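Local structure of enoyl-CoA hydratase, EchA3 (Mycobacterium ulcerans, 6C7C) at residues A[7-12]-A[32-37]; A[52-57]-A[101-106]; A[124-129]-A[169-174]; A[149-154]-A[213-218]. The protein probably acts as a lyase of lipid metabolism and belongs to the enoyl-CoA hydratase/isomerase (crotonase) family. All blocks are in the same frame, centred on the assembly; numbering follows the deposited sequence.

Contact 1. Residues A[7-12]-A[32-37]; sequences GPVTYT and PTMQQA
Thr33, Met34 and Ala37, on the first turns of helix 32-48, pack against Pro8 and Val9, where the chain enters edge strand 9-13 of the crotonase-fold sheet. This is strand-to-helix packing at the surface, made entirely of apolar contacts, with no hydrogen bond between the two segments. Thr33 comes first and only brushes the pyrrolidine ring: its methyl CG2 stands 4.2 Å from Pro8 CG. Met34 does more. Its first torsion keeps CG anti to the backbone N (chi1 -179°), and bends at chi2 and chi3 then fold the thioether back towards 7-12; although the first bond of the side chain does not aim at that segment, its end comes nearer. The methyl CE lies 3.8 Å from Pro8 CB, and the two side chains run past each other in opposite directions. The sulfur is shared: SD of Met34 sits 4.0 Å from Pro8 CB and 3.9 Å from Val9 CG2, the methionine crossing the valine at about a right angle. Met34 also touches Met22 of the neighbouring strand 17-22, so this side chain lies against both strand 9-13 and strand 17-22. Ala37 closes the series one turn on from Thr33, to whose carbonyl O its own N is bonded. Its methyl points at the strand and fits between the proline and the valine, with CB 4.1 Å from Pro8 CD and 3.7 Å from Val9 CG2.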
loop_
_atom_site.group_PDB
_atom_site.type_symbol
_atom_site.label_atom_id
_atom_site.label_comp_id
_atom_site.label_asym_id
_atom_site.label_seq_id
_atom_site.Cartn_x
_atom_site.Cartn_y
_atom_site.Cartn_z
ATOM N N GLY A 7 -39.499 6.309 5.012
ATOM C CA GLY A 7 -38.100 6.656 5.018
ATOM C C GLY A 7 -37.229 5.610 4.349
ATOM O O GLY A 7 -37.535 4.415 4.333
ATOM N N PRO A 8 -36.094 6.049 3.806
ATOM C CA PRO A 8 -35.216 5.134 3.065
ATOM C C PRO A 8 -34.243 4.337 3.924
ATOM O O PRO A 8 -33.461 3.562 3.359
ATOM C CB PRO A 8 -34.473 6.075 2.108
ATOM C CG PRO A 8 -34.427 7.376 2.827
ATOM C CD PRO A 8 -35.662 7.454 3.710
ATOM N N VAL A 9 -34.280 4.480 5.251
ATOM C CA VAL A 9 -33.367 3.790 6.163
ATOM C C VAL A 9 -34.172 3.040 7.221
ATOM O O VAL A 9 -35.072 3.608 7.852
ATOM C CB VAL A 9 -32.394 4.767 6.855
ATOM C CG1 VAL A 9 -31.744 4.100 8.041
ATOM C CG2 VAL A 9 -31.320 5.264 5.902
ATOM N N THR A 10 -33.808 1.785 7.452
ATOM C CA THR A 10 -34.322 0.997 8.558
ATOM C C THR A 10 -33.202 0.823 9.575
ATOM O O THR A 10 -32.085 0.420 9.218
ATOM C CB THR A 10 -34.818 -0.372 8.079
ATOM O OG1 THR A 10 -35.830 -0.196 7.084
ATOM C CG2 THR A 10 -35.407 -1.154 9.228
ATOM N N TYR A 11 -33.501 1.108 10.839
ATOM C CA TYR A 11 -32.546 0.962 11.927
ATOM C C TYR A 11 -33.073 -0.077 12.905
ATOM O O TYR A 11 -34.204 0.040 13.380
ATOM C CB TYR A 11 -32.313 2.290 12.662
ATOM C CG TYR A 11 -31.486 2.149 13.949
ATOM C CD1 TYR A 11 -30.143 1.814 13.896
ATOM C CD2 TYR A 11 -32.054 2.382 15.201
ATOM C CE1 TYR A 11 -29.380 1.697 15.064
ATOM C CE2 TYR A 11 -31.324 2.266 16.352
ATOM C CZ TYR A 11 -29.987 1.927 16.281
ATOM O OH TYR A 11 -29.265 1.817 17.436
ATOM N N THR A 12 -32.262 -1.096 13.191
ATOM C CA THR A 12 -32.568 -2.059 14.237
ATOM C C THR A 12 -31.333 -2.245 15.105
ATOM O O THR A 12 -30.198 -2.046 14.650
ATOM C CB THR A 12 -32.998 -3.424 13.653
ATOM O OG1 THR A 12 -31.905 -3.986 12.915
ATOM C CG2 THR A 12 -34.188 -3.269 12.714
ATOM N N PRO A 32 -30.247 14.415 -0.444
ATOM C CA PRO A 32 -30.487 15.032 0.878
ATOM C C PRO A 32 -31.318 14.170 1.813
ATOM O O PRO A 32 -31.002 14.067 3.009
ATOM C CB PRO A 32 -31.204 16.346 0.524
ATOM C CG PRO A 32 -30.829 16.611 -0.900
ATOM C CD PRO A 32 -30.682 15.275 -1.549
ATOM N N THR A 33 -32.361 13.524 1.294
ATOM C CA THR A 33 -33.194 12.667 2.128
ATOM C C THR A 33 -32.404 11.478 2.684
ATOM O O THR A 33 -32.475 11.186 3.885
ATOM C CB THR A 33 -34.403 12.193 1.330
ATOM O OG1 THR A 33 -35.092 13.332 0.807
ATOM C CG2 THR A 33 -35.345 11.408 2.213
ATOM N N MET A 34 -31.652 10.768 1.830
ATOM C CA MET A 34 -30.898 9.614 2.324
ATOM C C MET A 34 -29.848 10.046 3.337
ATOM O O MET A 34 -29.642 9.377 4.357
ATOM C CB MET A 34 -30.229 8.852 1.173
ATOM C CG MET A 34 -29.429 7.614 1.643
ATOM S SD MET A 34 -30.489 6.269 2.256
ATOM C CE MET A 34 -30.961 5.453 0.721
ATOM N N GLN A 35 -29.191 11.180 3.083
ATOM C CA GLN A 35 -28.167 11.647 4.005
ATOM C C GLN A 35 -28.780 11.975 5.362
ATOM O O GLN A 35 -28.231 11.612 6.409
ATOM C CB GLN A 35 -27.458 12.869 3.413
ATOM C CG GLN A 35 -26.552 12.556 2.209
ATOM C CD GLN A 35 -25.815 13.781 1.694
ATOM O OE1 GLN A 35 -25.630 14.753 2.420
ATOM N NE2 GLN A 35 -25.442 13.762 0.406
ATOM N N GLN A 36 -29.932 12.645 5.358
ATOM C CA GLN A 36 -30.608 12.979 6.607
ATOM C C GLN A 36 -30.993 11.719 7.381
ATOM O O GLN A 36 -30.802 11.643 8.598
ATOM C CB GLN A 36 -31.850 13.828 6.297
ATOM C CG GLN A 36 -32.677 14.138 7.499
ATOM C CD GLN A 36 -33.865 15.073 7.194
ATOM O OE1 GLN A 36 -33.800 15.922 6.306
ATOM N NE2 GLN A 36 -34.947 14.902 7.939
ATOM N N ALA A 37 -31.552 10.726 6.686
ATOM C CA ALA A 37 -31.983 9.492 7.341
ATOM C C ALA A 37 -30.801 8.706 7.872
ATOM O O ALA A 37 -30.897 8.069 8.928
ATOM C CB ALA A 37 -32.788 8.630 6.367
#

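Contact 2. Residues A[52-57]-A[101-106]; sequences ALVIAG and VIACTG
Strands 52-56 and 100-103 run side by side in the same direction as central parallel neighbours in the crotonase-fold sheet, the axes of 52-56 and 101-103 approaching to 4.6 Å at 26°. Val54, Ile55 and Ala56 are paired with Val101, Ile102 and Ala103, and three backbone hydrogen bonds zip the edges together: Val101 N to Leu53 O (2.8 Å), Ile55 N to Val101 O (2.8 Å) and Ala103 N to Ile55 O (2.7 Å). The first two donors approach nearly head-on to the carbonyl, whereas the third is tilted 22° from the carbonyl plane. Ile55 thus gives with its N and receives with its O, the alternation expected of a parallel ladder. Between these bonds Val54 CA makes a CA-H...O contact with Val101 O.

The side chains alternate between the two faces. Val54, Val101, Ala56 and Ala103 share one, where Val54, Val101 and Ala103 touch Ala192, Ala196 and Phe199 of helix 188-199; here the methyls of Ala56 and Ala103 meet CB to CB at 3.8 Å. Ile55 and Ile102 occupy the other face and cross at a slant. With CG1 of Ile102 anti to the carbonyl carbon (chi1 -50°) and a further bend at chi2, the CD1 methyl reaches back to within 3.9 Å of Ile55 CB, while the end of Ile55 leads away.

Past the ladder, Gly57 and Thr105 continue the contact in a loop. Thr105 OG1 is hydrogen-bonded to Asn58 O, and the same hydroxyl oxygen presses against the glycine backbone, 3.1 Å from Gly57 C.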
loop_
_atom_site.group_PDB
_atom_site.type_symbol
_atom_site.label_atom_id
_atom_site.label_comp_id
_atom_site.label_asym_id
_atom_site.label_seq_id
_atom_site.Cartn_x
_atom_site.Cartn_y
_atom_site.Cartn_z
ATOM N N ALA A 52 -21.172 -1.960 18.045
ATOM C CA ALA A 52 -20.712 -1.861 16.663
ATOM C C ALA A 52 -21.910 -1.557 15.777
ATOM O O ALA A 52 -23.060 -1.749 16.175
ATOM C CB ALA A 52 -20.028 -3.140 16.192
ATOM N N LEU A 53 -21.618 -1.127 14.552
ATOM C CA LEU A 53 -22.623 -0.607 13.635
ATOM C C LEU A 53 -22.451 -1.250 12.264
ATOM O O LEU A 53 -21.327 -1.409 11.788
ATOM C CB LEU A 53 -22.512 0.915 13.530
ATOM C CG LEU A 53 -23.564 1.574 12.654
ATOM C CD1 LEU A 53 -24.944 1.312 13.249
ATOM C CD2 LEU A 53 -23.271 3.060 12.541
ATOM N N VAL A 54 -23.551 -1.698 11.675
ATOM C CA VAL A 54 -23.559 -2.272 10.336
ATOM C C VAL A 54 -24.265 -1.290 9.417
ATOM O O VAL A 54 -25.331 -0.779 9.766
ATOM C CB VAL A 54 -24.252 -3.646 10.320
ATOM C CG1 VAL A 54 -24.508 -4.133 8.880
ATOM C CG2 VAL A 54 -23.396 -4.656 11.067
ATOM N N ILE A 55 -23.669 -0.997 8.263
ATOM C CA ILE A 55 -24.354 -0.241 7.217
ATOM C C ILE A 55 -24.557 -1.182 6.045
ATOM O O ILE A 55 -23.589 -1.769 5.546
ATOM C CB ILE A 55 -23.576 1.015 6.788
ATOM C CG1 ILE A 55 -23.063 1.774 8.013
ATOM C CG2 ILE A 55 -24.459 1.895 5.925
ATOM C CD1 ILE A 55 -24.168 2.315 8.892
ATOM N N ALA A 56 -25.803 -1.321 5.602
ATOM C CA ALA A 56 -26.154 -2.229 4.516
ATOM C C ALA A 56 -26.958 -1.496 3.440
ATOM O O ALA A 56 -27.629 -0.496 3.713
ATOM C CB ALA A 56 -26.959 -3.426 5.049
ATOM N N GLY A 57 -26.875 -1.996 2.208
ATOM C CA GLY A 57 -27.659 -1.491 1.083
ATOM C C GLY A 57 -28.954 -2.261 0.893
ATOM O O GLY A 57 -29.528 -2.803 1.839
ATOM N N VAL A 101 -19.084 -1.881 10.239
ATOM C CA VAL A 101 -19.010 -2.942 9.238
ATOM C C VAL A 101 -19.947 -2.589 8.096
ATOM O O VAL A 101 -21.108 -2.237 8.334
ATOM C CB VAL A 101 -19.395 -4.305 9.830
ATOM C CG1 VAL A 101 -19.196 -5.392 8.793
ATOM C CG2 VAL A 101 -18.605 -4.589 11.141
ATOM N N ILE A 102 -19.448 -2.677 6.861
ATOM C CA ILE A 102 -20.245 -2.407 5.669
ATOM C C ILE A 102 -20.691 -3.734 5.074
ATOM O O ILE A 102 -19.862 -4.597 4.763
ATOM C CB ILE A 102 -19.472 -1.582 4.633
ATOM C CG1 ILE A 102 -18.839 -0.352 5.274
ATOM C CG2 ILE A 102 -20.424 -1.185 3.501
ATOM C CD1 ILE A 102 -19.838 0.649 5.815
ATOM N N ALA A 103 -22.002 -3.915 4.942
ATOM C CA ALA A 103 -22.568 -5.065 4.240
ATOM C C ALA A 103 -22.855 -4.582 2.827
ATOM O O ALA A 103 -23.934 -4.054 2.540
ATOM C CB ALA A 103 -23.820 -5.590 4.950
ATOM N N CYS A 104 -21.863 -4.730 1.948
ATOM C CA CYS A 104 -21.982 -4.289 0.563
ATOM C C CYS A 104 -22.856 -5.300 -0.165
ATOM O O CYS A 104 -22.377 -6.310 -0.694
ATOM C CB CYS A 104 -20.606 -4.153 -0.089
ATOM S SG CYS A 104 -20.678 -3.289 -1.660
ATOM N N THR A 105 -24.163 -5.026 -0.181
ATOM C CA THR A 105 -25.159 -5.967 -0.670
ATOM C C THR A 105 -25.429 -5.809 -2.152
ATOM O O THR A 105 -26.347 -6.446 -2.669
ATOM C CB THR A 105 -26.464 -5.802 0.102
ATOM O OG1 THR A 105 -26.923 -4.455 -0.038
ATOM C CG2 THR A 105 -26.202 -6.081 1.559
ATOM N N GLY A 106 -24.667 -4.965 -2.827
ATOM C CA GLY A 106 -24.806 -4.798 -4.255
ATOM C C GLY A 106 -23.682 -3.929 -4.758
ATOM O O GLY A 106 -22.694 -3.715 -4.056
#

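Contact 3. Residues A[124-129]-A[169-174]; sequences AAHAYN and FGETAL
This is a partly buried, water-mediated contact between a loop turn that leaves strand 121-124, with His126 and Tyr128, and the start of helix 170-176, with Phe169, Gly170 and Glu171. No direct hydrogen bond joins them. One water instead takes the N-H of Gly170 at 2.7 Å and donates to both Ala125 O and Tyr128 O, so three backbone groups are satisfied together. A second water accepts from Glu171 N and, in one of the two modelled conformers of His126, also bonds ND1 of that ring at 2.8 Å. In the same conformer the imidazole and the carboxylate of Glu171 run alongside each other, planes 39° apart, with Glu171 OE2 at the ring edge, 3.6 Å from His126 CE1; this side-chain contact is therefore tentative.

Phe169 makes the other part of the contact. Its CB rests 3.4 Å from Tyr128 O; chi1 of 42° places the ring between backbone N and carbonyl carbon, beside the amide of Asn129, whose OD1 lies 3.5 Å from Phe169 CD2. Ring and amide planes differ by 46°. Gly170 has positive phi, and its CA passes close to the turn, 4.0 Å from His126 CA. Both sides also touch Ile182 of strand 181-182, through His126 and Glu171. The arrangement is a type I beta turn, Ala125 to Tyr128, bridged by water to a helix N-terminus at the edge of the crotonase fold.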
loop_
_atom_site.group_PDB
_atom_site.type_symbol
_atom_site.label_atom_id
_atom_site.label_comp_id
_atom_site.label_asym_id
_atom_site.label_seq_id
_atom_site.Cartn_x
_atom_site.Cartn_y
_atom_site.Cartn_z
ATOM N N ALA A 124 -18.519 -8.030 0.722
ATOM C CA ALA A 124 -19.231 -7.958 -0.543
ATOM C C ALA A 124 -19.261 -9.347 -1.176
ATOM O O ALA A 124 -18.620 -10.284 -0.695
ATOM C CB ALA A 124 -18.596 -6.926 -1.473
ATOM N N ALA A 125 -20.033 -9.485 -2.251
ATOM C CA ALA A 125 -20.090 -10.733 -3.005
ATOM C C ALA A 125 -19.321 -10.631 -4.326
ATOM O O ALA A 125 -18.870 -9.564 -4.750
ATOM C CB ALA A 125 -21.546 -11.158 -3.240
ATOM N N HIS A 126 -19.218 -11.778 -4.996
ATOM C CA HIS A 126 -18.306 -11.918 -6.130
ATOM C C HIS A 126 -18.694 -11.040 -7.314
ATOM O O HIS A 126 -17.821 -10.638 -8.104
ATOM C CB HIS A 126 -18.252 -13.377 -6.575
ATOM C CG HIS A 126 -17.349 -14.239 -5.748
ATOM N ND1 HIS A 126 -15.987 -14.041 -5.677
ATOM C CD2 HIS A 126 -17.610 -15.328 -4.984
ATOM C CE1 HIS A 126 -15.449 -14.961 -4.896
ATOM N NE2 HIS A 126 -16.412 -15.752 -4.460
ATOM N N ALA A 127 -19.974 -10.742 -7.480
ATOM C CA ALA A 127 -20.416 -10.075 -8.699
ATOM C C ALA A 127 -20.693 -8.588 -8.524
ATOM O O ALA A 127 -21.139 -7.944 -9.478
ATOM C CB ALA A 127 -21.662 -10.771 -9.264
ATOM N N TYR A 128 -20.447 -8.018 -7.349
ATOM C CA TYR A 128 -20.841 -6.636 -7.105
ATOM C C TYR A 128 -19.753 -5.707 -7.650
ATOM O O TYR A 128 -18.593 -5.756 -7.214
ATOM C CB TYR A 128 -21.084 -6.399 -5.613
ATOM C CG TYR A 128 -22.208 -7.249 -5.034
ATOM C CD1 TYR A 128 -23.127 -7.876 -5.869
ATOM C CD2 TYR A 128 -22.371 -7.391 -3.655
ATOM C CE1 TYR A 128 -24.165 -8.639 -5.357
ATOM C CE2 TYR A 128 -23.410 -8.154 -3.124
ATOM C CZ TYR A 128 -24.293 -8.780 -3.986
ATOM O OH TYR A 128 -25.310 -9.540 -3.496
ATOM N N ASN A 129 -20.129 -4.867 -8.607
ATOM C CA ASN A 129 -19.191 -3.933 -9.205
ATOM C C ASN A 129 -18.926 -2.768 -8.268
ATOM O O ASN A 129 -19.857 -2.163 -7.726
ATOM C CB ASN A 129 -19.718 -3.436 -10.545
ATOM C CG ASN A 129 -19.661 -4.500 -11.607
ATOM O OD1 ASN A 129 -18.947 -5.498 -11.459
ATOM N ND2 ASN A 129 -20.349 -4.270 -12.715
ATOM N N PHE A 169 -14.450 -6.043 -8.716
ATOM C CA PHE A 169 -15.461 -6.938 -8.181
ATOM C C PHE A 169 -14.784 -8.117 -7.487
ATOM O O PHE A 169 -13.771 -8.631 -7.954
ATOM C CB PHE A 169 -16.425 -7.402 -9.280
ATOM C CG PHE A 169 -15.740 -7.756 -10.593
ATOM C CD1 PHE A 169 -15.166 -8.998 -10.783
ATOM C CD2 PHE A 169 -15.686 -6.838 -11.630
ATOM C CE1 PHE A 169 -14.543 -9.316 -11.973
ATOM C CE2 PHE A 169 -15.074 -7.147 -12.823
ATOM C CZ PHE A 169 -14.503 -8.392 -12.998
ATOM N N GLY A 170 -15.379 -8.564 -6.392
ATOM C CA GLY A 170 -14.923 -9.767 -5.723
ATOM C C GLY A 170 -13.427 -9.860 -5.475
ATOM O O GLY A 170 -12.854 -9.053 -4.735
ATOM N N GLU A 171 -12.787 -10.861 -6.073
ATOM C CA GLU A 171 -11.382 -11.097 -5.773
ATOM C C GLU A 171 -10.517 -9.905 -6.152
ATOM O O GLU A 171 -9.564 -9.583 -5.436
ATOM C CB GLU A 171 -10.895 -12.367 -6.468
ATOM C CG GLU A 171 -11.635 -13.651 -6.065
ATOM C CD GLU A 171 -11.283 -14.158 -4.659
ATOM O OE1 GLU A 171 -10.360 -13.603 -4.020
ATOM O OE2 GLU A 171 -11.928 -15.130 -4.198
ATOM N N THR A 172 -10.825 -9.221 -7.266
ATOM C CA THR A 172 -10.006 -8.062 -7.603
ATOM C C THR A 172 -10.326 -6.870 -6.705
ATOM O O THR A 172 -9.423 -6.092 -6.372
ATOM C CB THR A 172 -10.136 -7.697 -9.090
ATOM O OG1 THR A 172 -11.403 -7.084 -9.364
ATOM C CG2 THR A 172 -9.972 -8.947 -9.946
ATOM N N ALA A 173 -11.586 -6.716 -6.281
ATOM C CA ALA A 173 -11.896 -5.709 -5.270
ATOM C C ALA A 173 -11.192 -6.030 -3.956
ATOM O O ALA A 173 -10.686 -5.133 -3.276
ATOM C CB ALA A 173 -13.416 -5.612 -5.053
ATOM N N LEU A 174 -11.169 -7.310 -3.578
ATOM C CA LEU A 174 -10.427 -7.713 -2.393
ATOM C C LEU A 174 -8.944 -7.388 -2.551
ATOM O O LEU A 174 -8.362 -6.703 -1.708
ATOM C CB LEU A 174 -10.635 -9.202 -2.122
ATOM C CG LEU A 174 -9.963 -9.820 -0.892
ATOM C CD1 LEU A 174 -10.422 -9.146 0.396
ATOM C CD2 LEU A 174 -10.291 -11.300 -0.830
HETATM O O HOH W 1 -17.380 -7.365 -5.029
HETATM O O HOH W 2 -14.257 -12.833 -7.592
#

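Contact 4. Residues A[149-154]-A[213-218]; sequences LKLRLT and RARAEA
The guanidinium groups of Arg152 and Arg215 approach obliquely, NH2 to NH2 at 4.5 Å. They belong to two helices of the crotonase fold, 143-152 and 204-227, packed where the second subunit also comes in. Both groups are taken up by oxygens. Arg215 forms a salt bridge to Asp120 through NH2 and a hydrogen bond to Leu94 O through NH1, and its NE bonds Gln159 OE1 of the second subunit; Arg152 NH2 bonds Gly119 O.

Beneath the charged ends the contact is apolar. Leu151 is directed toward helix 204-227, and with its CG anti to the backbone N (chi1 -171°) both methyls reach it. The leucine crosses the stem of Arg215 at about a right angle, with CD2 of Leu151 4.1 Å from Arg215 CG. From there the arginine runs extended to NE, which takes its guanidinium past the leucine to the polar partners.

Helix 204-227 is kinked here: the N atoms of Glu217 and Ala218 lack the usual bond to the preceding turn. Ala214 O, which would be the regular acceptor for Ala218 N, instead accepts from Gln159 NE2 of the second subunit, so one glutamine grips both Ala214 and Arg215 and ties the irregular turn to the neighbouring chain. At the kink itself the methyl of Ala218 faces the leucine, its CB 3.8 Å from Leu151 CD1 and 4.2 Å from Leu151 CD2.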
loop_
_atom_site.group_PDB
_atom_site.type_symbol
_atom_site.label_atom_id
_atom_site.label_comp_id
_atom_site.label_asym_id
_atom_site.label_seq_id
_atom_site.Cartn_x
_atom_site.Cartn_y
_atom_site.Cartn_z
ATOM N N LEU A 149 -10.147 6.993 -0.875
ATOM C CA LEU A 149 -9.607 5.921 -1.707
ATOM C C LEU A 149 -8.164 5.594 -1.334
ATOM O O LEU A 149 -7.782 4.422 -1.299
ATOM C CB LEU A 149 -9.671 6.305 -3.187
ATOM C CG LEU A 149 -11.025 6.394 -3.897
ATOM C CD1 LEU A 149 -10.809 6.742 -5.368
ATOM C CD2 LEU A 149 -11.866 5.117 -3.728
ATOM N N LYS A 150 -7.336 6.622 -1.112
ATOM C CA LYS A 150 -5.924 6.392 -0.810
ATOM C C LYS A 150 -5.726 5.713 0.548
ATOM O O LYS A 150 -4.703 5.042 0.768
ATOM C CB LYS A 150 -5.147 7.712 -0.863
ATOM C CG LYS A 150 -3.612 7.517 -0.918
ATOM C CD LYS A 150 -2.850 8.835 -1.005
ATOM C CE LYS A 150 -2.859 9.553 0.348
ATOM N NZ LYS A 150 -1.994 10.768 0.359
ATOM N N LEU A 151 -6.665 5.910 1.477
ATOM C CA LEU A 151 -6.563 5.306 2.801
ATOM C C LEU A 151 -6.638 3.788 2.739
ATOM O O LEU A 151 -6.113 3.101 3.616
ATOM C CB LEU A 151 -7.685 5.851 3.690
ATOM C CG LEU A 151 -7.718 5.550 5.180
ATOM C CD1 LEU A 151 -6.420 6.007 5.824
ATOM C CD2 LEU A 151 -8.907 6.273 5.805
ATOM N N ARG A 152 -7.322 3.246 1.752
ATOM C CA ARG A 152 -7.636 1.825 1.717
ATOM C C ARG A 152 -7.046 1.072 0.527
ATOM O O ARG A 152 -6.754 -0.114 0.663
ATOM C CB ARG A 152 -9.154 1.612 1.712
ATOM C CG ARG A 152 -9.930 2.326 2.845
ATOM C CD ARG A 152 -9.380 2.033 4.241
ATOM N NE ARG A 152 -9.795 0.745 4.789
ATOM C CZ ARG A 152 -10.963 0.533 5.397
ATOM N NH1 ARG A 152 -11.249 -0.666 5.907
ATOM N NH2 ARG A 152 -11.862 1.518 5.470
ATOM N N LEU A 153 -6.894 1.695 -0.634
ATOM C CA LEU A 153 -6.442 0.947 -1.807
ATOM C C LEU A 153 -4.926 0.807 -1.822
ATOM O O LEU A 153 -4.199 1.691 -1.362
ATOM C CB LEU A 153 -6.887 1.637 -3.098
ATOM C CG LEU A 153 -8.384 1.892 -3.281
ATOM C CD1 LEU A 153 -8.663 2.493 -4.649
ATOM C CD2 LEU A 153 -9.118 0.602 -3.122
ATOM N N THR A 154 -4.447 -0.302 -2.390
ATOM C CA THR A 154 -3.015 -0.425 -2.667
ATOM C C THR A 154 -2.576 0.718 -3.584
ATOM O O THR A 154 -3.398 1.280 -4.318
ATOM C CB THR A 154 -2.679 -1.749 -3.351
ATOM O OG1 THR A 154 -3.219 -1.739 -4.676
ATOM C CG2 THR A 154 -3.252 -2.926 -2.578
ATOM N N ARG A 213 -5.438 7.066 15.505
ATOM C CA ARG A 213 -4.023 7.172 15.164
ATOM C C ARG A 213 -3.786 6.662 13.755
ATOM O O ARG A 213 -2.957 7.208 13.020
ATOM C CB ARG A 213 -3.161 6.395 16.173
ATOM C CG ARG A 213 -3.189 7.016 17.558
ATOM C CD ARG A 213 -2.319 6.271 18.547
ATOM N NE ARG A 213 -2.365 6.920 19.853
ATOM C CZ ARG A 213 -1.543 6.651 20.862
ATOM N NH1 ARG A 213 -0.575 5.739 20.730
ATOM N NH2 ARG A 213 -1.684 7.310 22.003
ATOM N N ALA A 214 -4.530 5.637 13.351
ATOM C CA ALA A 214 -4.375 5.071 12.025
ATOM C C ALA A 214 -4.965 5.958 10.940
ATOM O O ALA A 214 -4.711 5.694 9.766
ATOM C CB ALA A 214 -5.024 3.689 11.955
ATOM N N ARG A 215 -5.730 6.996 11.298
ATOM C CA ARG A 215 -6.456 7.798 10.317
ATOM C C ARG A 215 -6.282 9.302 10.472
ATOM O O ARG A 215 -6.873 10.053 9.681
ATOM C CB ARG A 215 -7.959 7.477 10.364
ATOM C CG ARG A 215 -8.261 6.075 9.898
ATOM C CD ARG A 215 -9.685 5.656 10.209
ATOM N NE ARG A 215 -9.822 4.232 9.932
ATOM C CZ ARG A 215 -10.943 3.539 10.054
ATOM N NH1 ARG A 215 -12.061 4.134 10.451
ATOM N NH2 ARG A 215 -10.942 2.249 9.768
ATOM N N ALA A 216 -5.506 9.762 11.463
ATOM C CA ALA A 216 -5.464 11.181 11.805
ATOM C C ALA A 216 -5.173 12.061 10.596
ATOM O O ALA A 216 -5.915 13.012 10.317
ATOM C CB ALA A 216 -4.422 11.422 12.898
ATOM N N GLU A 217 -4.105 11.743 9.854
ATOM C CA GLU A 217 -3.725 12.565 8.707
ATOM C C GLU A 217 -4.800 12.546 7.624
ATOM O O GLU A 217 -5.162 13.595 7.077
ATOM C CB GLU A 217 -2.392 12.075 8.136
ATOM C CG GLU A 217 -1.565 13.126 7.412
ATOM C CD GLU A 217 -0.319 12.529 6.754
ATOM O OE1 GLU A 217 0.083 11.409 7.148
ATOM O OE2 GLU A 217 0.268 13.183 5.860
ATOM N N ALA A 218 -5.347 11.367 7.331
ATOM C CA ALA A 218 -6.363 11.250 6.295
ATOM C C ALA A 218 -7.617 12.020 6.671
ATOM O O ALA A 218 -8.198 12.715 5.830
ATOM C CB ALA A 218 -6.692 9.779 6.041
#

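In the fold
Contacts 1 and 2 reach the same sheet at different depths: contact 1 packs a helix on its edge strand at the surface, whereas contact 2 joins two of its inner strands in the core, and helix 32-48 leads directly into strand 52-56. Contact 2 relies on direct backbone hydrogen bonds, contact 1 on apolar side chains, contact 3 largely on waters. Contacts 2 and 3 touch, the Tyr128 ring packing against Cys104 and Thr105. Contact 4 is buried as well, but combines an apolar patch with arginines held by outside oxygens, and meets a second subunit. Its segments alternate along the chain with those of contact 3.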